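Local coordinates for hypothetical protein (Caulobacter crescentus, PDB 4GOQ), which is of unknown function and is a small DUF1491-family protein with helices packed on a mixed beta sheet, at residues 28-42 against 83-97. Residues are numbered along the deposited sequence; the frame is centred on the assembly and turned at random.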
loop_
_atom_site.group_PDB
_atom_site.type_symbol
_atom_site.label_atom_id
_atom_site.label_comp_id
_atom_site.label_asym_id
_atom_site.label_seq_id
_atom_site.Cartn_x
_atom_site.Cartn_y
_atom_site.Cartn_z
ATOM N N ARG A 28 -8.858 -4.421 1.640
ATOM C CA ARG A 28 -9.569 -4.071 2.875
ATOM C C ARG A 28 -10.016 -2.617 2.787
ATOM O O ARG A 28 -9.202 -1.717 2.574
ATOM C CB ARG A 28 -8.740 -4.332 4.151
ATOM C CG ARG A 28 -9.590 -4.283 5.418
ATOM C CD ARG A 28 -8.770 -4.478 6.690
ATOM N NE ARG A 28 -9.621 -4.666 7.888
ATOM C CZ ARG A 28 -10.116 -3.679 8.635
ATOM N NH1 ARG A 28 -9.876 -2.412 8.322
ATOM N NH2 ARG A 28 -10.871 -3.953 9.691
ATOM N N LYS A 29 -11.313 -2.398 2.930
ATOM C CA LYS A 29 -11.864 -1.049 2.890
ATOM C C LYS A 29 -11.889 -0.512 4.311
ATOM O O LYS A 29 -12.685 -0.995 5.117
ATOM C CB LYS A 29 -13.290 -1.099 2.280
ATOM C CG LYS A 29 -13.818 0.245 1.803
ATOM C CD LYS A 29 -15.184 0.104 1.119
ATOM C CE LYS A 29 -16.336 -0.011 2.097
ATOM N NZ LYS A 29 -17.584 -0.473 1.430
ATOM N N GLY A 30 -11.026 0.461 4.617
ATOM C CA GLY A 30 -10.994 1.036 5.958
ATOM C C GLY A 30 -11.857 2.277 6.102
ATOM O O GLY A 30 -12.770 2.495 5.292
ATOM N N ASP A 31 -11.580 3.093 7.147
ATOM C CA ASP A 31 -12.308 4.333 7.416
ATOM C C ASP A 31 -12.116 5.321 6.253
ATOM O O ASP A 31 -10.983 5.650 5.896
ATOM C CB ASP A 31 -11.891 4.982 8.763
ATOM C CG ASP A 31 -12.653 6.268 9.062
ATOM O OD1 ASP A 31 -13.864 6.185 9.330
ATOM O OD2 ASP A 31 -12.061 7.367 8.912
ATOM N N ALA A 32 -13.244 5.760 5.642
ATOM C CA ALA A 32 -13.222 6.605 4.437
ATOM C C ALA A 32 -12.451 7.916 4.615
ATOM O O ALA A 32 -11.751 8.342 3.699
ATOM C CB ALA A 32 -14.661 6.936 4.012
ATOM N N ARG A 33 -12.634 8.594 5.747
ATOM C CA ARG A 33 -12.047 9.929 5.913
ATOM C C ARG A 33 -10.604 9.923 6.437
ATOM O O ARG A 33 -9.807 10.727 5.973
ATOM C CB ARG A 33 -12.925 10.766 6.851
ATOM C CG ARG A 33 -14.224 11.201 6.148
ATOM C CD ARG A 33 -15.166 12.044 6.997
ATOM N NE ARG A 33 -16.490 12.120 6.374
ATOM C CZ ARG A 33 -16.842 13.022 5.461
ATOM N NH1 ARG A 33 -15.983 13.964 5.080
ATOM N NH2 ARG A 33 -18.059 12.999 4.932
ATOM N N ALA A 34 -10.272 9.055 7.390
ATOM C CA ALA A 34 -8.975 9.141 8.054
ATOM C C ALA A 34 -8.265 7.821 8.235
ATOM O O ALA A 34 -7.270 7.782 8.956
ATOM C CB ALA A 34 -9.163 9.797 9.427
ATOM N N GLY A 35 -8.745 6.753 7.604
ATOM C CA GLY A 35 -8.085 5.465 7.757
ATOM C C GLY A 35 -6.686 5.436 7.168
ATOM O O GLY A 35 -6.429 6.004 6.093
ATOM N N ALA A 36 -5.764 4.764 7.876
ATOM C CA ALA A 36 -4.400 4.543 7.387
ATOM C C ALA A 36 -4.440 3.593 6.194
ATOM O O ALA A 36 -5.445 2.922 5.990
ATOM C CB ALA A 36 -3.558 3.945 8.488
ATOM N N VAL A 37 -3.349 3.490 5.433
ATOM C CA VAL A 37 -3.287 2.627 4.250
ATOM C C VAL A 37 -2.021 1.761 4.255
ATOM O O VAL A 37 -0.938 2.255 4.562
ATOM C CB VAL A 37 -3.342 3.445 2.915
ATOM C CG1 VAL A 37 -3.334 2.519 1.694
ATOM C CG2 VAL A 37 -4.561 4.374 2.851
ATOM N N LEU A 38 -2.187 0.465 3.915
ATOM C CA LEU A 38 -1.111 -0.475 3.633
ATOM C C LEU A 38 -1.153 -0.743 2.153
ATOM O O LEU A 38 -2.211 -1.072 1.640
ATOM C CB LEU A 38 -1.246 -1.823 4.382
ATOM C CG LEU A 38 -0.904 -1.928 5.850
ATOM C CD1 LEU A 38 -0.916 -3.413 6.270
ATOM C CD2 LEU A 38 0.480 -1.314 6.170
ATOM N N VAL A 39 -0.017 -0.661 1.467
ATOM C CA VAL A 39 0.030 -0.972 0.043
ATOM C C VAL A 39 0.937 -2.177 -0.158
ATOM O O VAL A 39 2.098 -2.129 0.229
ATOM C CB VAL A 39 0.494 0.234 -0.822
ATOM C CG1 VAL A 39 0.594 -0.150 -2.304
ATOM C CG2 VAL A 39 -0.425 1.431 -0.630
ATOM N N LYS A 40 0.400 -3.241 -0.756
ATOM C CA LYS A 40 1.155 -4.447 -1.103
ATOM C C LYS A 40 1.433 -4.403 -2.594
ATOM O O LYS A 40 0.500 -4.495 -3.377
ATOM C CB LYS A 40 0.355 -5.703 -0.734
ATOM C CG LYS A 40 1.122 -7.010 -1.014
ATOM C CD LYS A 40 0.141 -8.171 -0.709
ATOM C CE LYS A 40 0.687 -9.508 -1.014
ATOM N NZ LYS A 40 -0.407 -10.530 -0.992
ATOM N N ALA A 41 2.702 -4.242 -2.993
ATOM C CA ALA A 41 3.067 -4.170 -4.407
ATOM C C ALA A 41 3.720 -5.485 -4.817
ATOM O O ALA A 41 4.755 -5.850 -4.279
ATOM C CB ALA A 41 4.001 -2.990 -4.646
ATOM N N VAL A 42 3.071 -6.222 -5.710
ATOM C CA VAL A 42 3.543 -7.538 -6.144
ATOM C C VAL A 42 4.177 -7.404 -7.515
ATOM O O VAL A 42 3.538 -6.884 -8.437
ATOM C CB VAL A 42 2.400 -8.608 -6.143
ATOM C CG1 VAL A 42 2.909 -9.972 -6.635
ATOM C CG2 VAL A 42 1.764 -8.742 -4.760
ATOM N N ALA A 83 -1.957 -6.018 11.187
ATOM C CA ALA A 83 -2.153 -4.565 11.070
ATOM C C ALA A 83 -3.632 -4.171 11.160
ATOM O O ALA A 83 -3.952 -3.125 11.753
ATOM C CB ALA A 83 -1.570 -4.074 9.768
ATOM N N ALA A 84 -4.538 -5.021 10.607
ATOM C CA ALA A 84 -5.977 -4.753 10.642
ATOM C C ALA A 84 -6.558 -5.040 12.027
ATOM O O ALA A 84 -7.613 -4.499 12.344
ATOM C CB ALA A 84 -6.699 -5.565 9.585
ATOM N N ARG A 85 -5.873 -5.854 12.867
ATOM C CA ARG A 85 -6.302 -6.062 14.259
ATOM C C ARG A 85 -5.817 -4.899 15.114
ATOM O O ARG A 85 -6.541 -4.420 15.973
ATOM C CB ARG A 85 -5.790 -7.387 14.844
ATOM C CG ARG A 85 -6.688 -8.540 14.541
ATOM C CD ARG A 85 -6.156 -9.787 15.213
ATOM N NE ARG A 85 -4.967 -10.296 14.525
ATOM C CZ ARG A 85 -3.789 -10.510 15.097
ATOM N NH1 ARG A 85 -3.615 -10.261 16.387
ATOM N NH2 ARG A 85 -2.781 -10.998 14.388
ATOM N N ILE A 86 -4.583 -4.462 14.878
ATOM C CA ILE A 86 -3.962 -3.319 15.559
ATOM C C ILE A 86 -4.791 -2.057 15.250
ATOM O O ILE A 86 -5.147 -1.303 16.163
ATOM C CB ILE A 86 -2.484 -3.189 15.079
ATOM C CG1 ILE A 86 -1.610 -4.338 15.662
ATOM C CG2 ILE A 86 -1.895 -1.798 15.404
ATOM C CD1 ILE A 86 -0.295 -4.582 14.832
ATOM N N ASP A 87 -5.159 -1.899 13.966
ATOM C CA ASP A 87 -5.925 -0.777 13.473
ATOM C C ASP A 87 -7.126 -1.236 12.612
ATOM O O ASP A 87 -7.002 -1.317 11.389
ATOM C CB ASP A 87 -5.005 0.157 12.671
ATOM C CG ASP A 87 -5.670 1.427 12.174
ATOM O OD1 ASP A 87 -6.848 1.680 12.555
ATOM O OD2 ASP A 87 -5.013 2.180 11.433
ATOM N N PRO A 88 -8.326 -1.376 13.226
ATOM C CA PRO A 88 -9.516 -1.808 12.466
ATOM C C PRO A 88 -10.015 -0.798 11.415
ATOM O O PRO A 88 -10.904 -1.151 10.641
ATOM C CB PRO A 88 -10.571 -2.003 13.572
ATOM C CG PRO A 88 -9.736 -2.316 14.804
ATOM C CD PRO A 88 -8.621 -1.329 14.672
ATOM N N ASP A 89 -9.445 0.431 11.357
ATOM C CA ASP A 89 -9.815 1.455 10.355
ATOM C C ASP A 89 -8.879 1.411 9.121
ATOM O O ASP A 89 -8.993 2.256 8.213
ATOM C CB ASP A 89 -9.734 2.861 11.002
ATOM C CG ASP A 89 -10.867 3.191 11.963
ATOM O OD1 ASP A 89 -11.910 2.497 11.917
ATOM O OD2 ASP A 89 -10.733 4.176 12.719
ATOM N N ILE A 90 -7.913 0.481 9.120
ATOM C CA ILE A 90 -6.907 0.426 8.056
ATOM C C ILE A 90 -7.449 -0.097 6.694
ATOM O O ILE A 90 -8.278 -1.014 6.622
ATOM C CB ILE A 90 -5.650 -0.393 8.503
ATOM C CG1 ILE A 90 -4.385 0.089 7.775
ATOM C CG2 ILE A 90 -5.856 -1.937 8.377
ATOM C CD1 ILE A 90 -2.989 -0.434 8.397
ATOM N N TRP A 91 -6.928 0.505 5.623
ATOM C CA TRP A 91 -7.130 0.102 4.243
ATOM C C TRP A 91 -5.990 -0.781 3.833
ATOM O O TRP A 91 -4.870 -0.611 4.318
ATOM C CB TRP A 91 -7.140 1.325 3.300
ATOM C CG TRP A 91 -8.358 2.195 3.410
ATOM C CD1 TRP A 91 -8.664 3.057 4.417
ATOM C CD2 TRP A 91 -9.370 2.357 2.416
ATOM N NE1 TRP A 91 -9.822 3.740 4.119
ATOM C CE2 TRP A 91 -10.283 3.321 2.900
ATOM C CE3 TRP A 91 -9.606 1.761 1.162
ATOM C CZ2 TRP A 91 -11.411 3.721 2.170
ATOM C CZ3 TRP A 91 -10.731 2.141 0.443
ATOM C CH2 TRP A 91 -11.618 3.114 0.946
ATOM N N VAL A 92 -6.252 -1.713 2.923
ATOM C CA VAL A 92 -5.196 -2.527 2.340
ATOM C C VAL A 92 -5.439 -2.492 0.848
ATOM O O VAL A 92 -6.549 -2.798 0.398
ATOM C CB VAL A 92 -5.094 -3.982 2.897
ATOM C CG1 VAL A 92 -3.967 -4.759 2.186
ATOM C CG2 VAL A 92 -4.866 -3.983 4.422
ATOM N N VAL A 93 -4.407 -2.116 0.084
ATOM C CA VAL A 93 -4.495 -2.020 -1.365
ATOM C C VAL A 93 -3.461 -2.946 -1.943
ATOM O O VAL A 93 -2.289 -2.874 -1.552
ATOM C CB VAL A 93 -4.311 -0.556 -1.879
ATOM C CG1 VAL A 93 -4.299 -0.533 -3.404
ATOM C CG2 VAL A 93 -5.421 0.369 -1.343
ATOM N N GLU A 94 -3.882 -3.847 -2.835
ATOM C CA GLU A 94 -2.925 -4.783 -3.440
ATOM C C GLU A 94 -2.781 -4.410 -4.905
ATOM O O GLU A 94 -3.776 -4.168 -5.593
ATOM C CB GLU A 94 -3.409 -6.249 -3.242
ATOM C CG GLU A 94 -2.420 -7.297 -3.704
ATOM C CD GLU A 94 -2.726 -8.703 -3.209
ATOM O OE1 GLU A 94 -3.898 -8.976 -2.867
ATOM O OE2 GLU A 94 -1.796 -9.538 -3.166
ATOM N N ILE A 95 -1.528 -4.257 -5.352
ATOM C CA ILE A 95 -1.221 -3.888 -6.721
ATOM C C ILE A 95 -0.333 -4.977 -7.306
ATOM O O ILE A 95 0.721 -5.284 -6.749
ATOM C CB ILE A 95 -0.566 -2.475 -6.798
ATOM C CG1 ILE A 95 -1.538 -1.358 -6.257
ATOM C CG2 ILE A 95 -0.100 -2.175 -8.233
ATOM C CD1 ILE A 95 -0.915 -0.071 -6.018
ATOM N N GLU A 96 -0.760 -5.546 -8.425
ATOM C CA GLU A 96 -0.026 -6.577 -9.126
ATOM C C GLU A 96 0.430 -6.005 -10.451
ATOM O O GLU A 96 -0.385 -5.650 -11.303
ATOM C CB GLU A 96 -0.874 -7.832 -9.293
ATOM C CG GLU A 96 -0.892 -8.721 -8.063
ATOM C CD GLU A 96 -1.762 -9.955 -8.202
ATOM O OE1 GLU A 96 -2.999 -9.832 -8.051
ATOM O OE2 GLU A 96 -1.205 -11.047 -8.456
ATOM N N ASP A 97 1.742 -5.838 -10.594
ATOM C CA ASP A 97 2.295 -5.204 -11.770
ATOM C C ASP A 97 3.463 -5.999 -12.316
ATOM O O ASP A 97 4.259 -6.539 -11.542
ATOM C CB ASP A 97 2.738 -3.768 -11.425
ATOM C CG ASP A 97 3.307 -2.995 -12.600
ATOM O OD1 ASP A 97 2.551 -2.739 -13.571
ATOM O OD2 ASP A 97 4.497 -2.625 -12.543
HETATM O O HOH W 1 -6.323 4.286 10.641
#
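Leu38, Lys40 and Val42 pair through their backbones with strand 91-97, strand 37-42 running parallel to it at 18°, while on its other edge Arg28 makes an antiparallel hydrogen-bonded pair with Val92. Because residues 29-36 loop from one edge of strand 91-97 to the other, the start of that strand is clasped from both sides, and the Trp91 and Arg28 side chains add to the hold. Trp91 lies against the loop: the CA of Gly30 sits 3.6 Å from the centroid of its five-membered ring, over the face, and Lys29 CG makes an off-centre CH-pi contact with the six-membered ring. The indole NE1 donates an almost straight bond (175°) to Asp31 O, 2.9 Å away; Gly35 N reaches the same oxygen from the opposite face of its carbonyl plane. Arg28, with CG anti to the backbone N (chi1 -166°) and the chain extended to NE, carries its guanidinium to the turn 87-90. There NH1 donates to Ile90 O at 2.7 Å, on a lone pair, and NH1 and NH2 together grip Pro88 O, both acceptors lying near the guanidinium plane, which fixes its rotation. Ala84 CB lies over one face, 3.5 Å from Arg28 NE. A water bridges Ala36 N and the Asp87 carboxylate. Leu38 CG packs on Ile90 CD1, and Leu38 CD1 lies 3.6 Å from Ala83 CB. Further along, Lys40 NZ forms a salt bridge with Glu94 OE2 at 2.8 Å, from above the carboxylate plane; Asp77 and Glu73 also form salt bridges with this ammonium, probably favouring its charged form. Within the mixed sheet, strand 91-97 lies between 23-28 and 37-43, with 48-56 beyond the latter; Val37, Trp91, Val93 and Ile95 pack on helix 6-19, whereas Leu38 meets helix 74-86 on the opposite face.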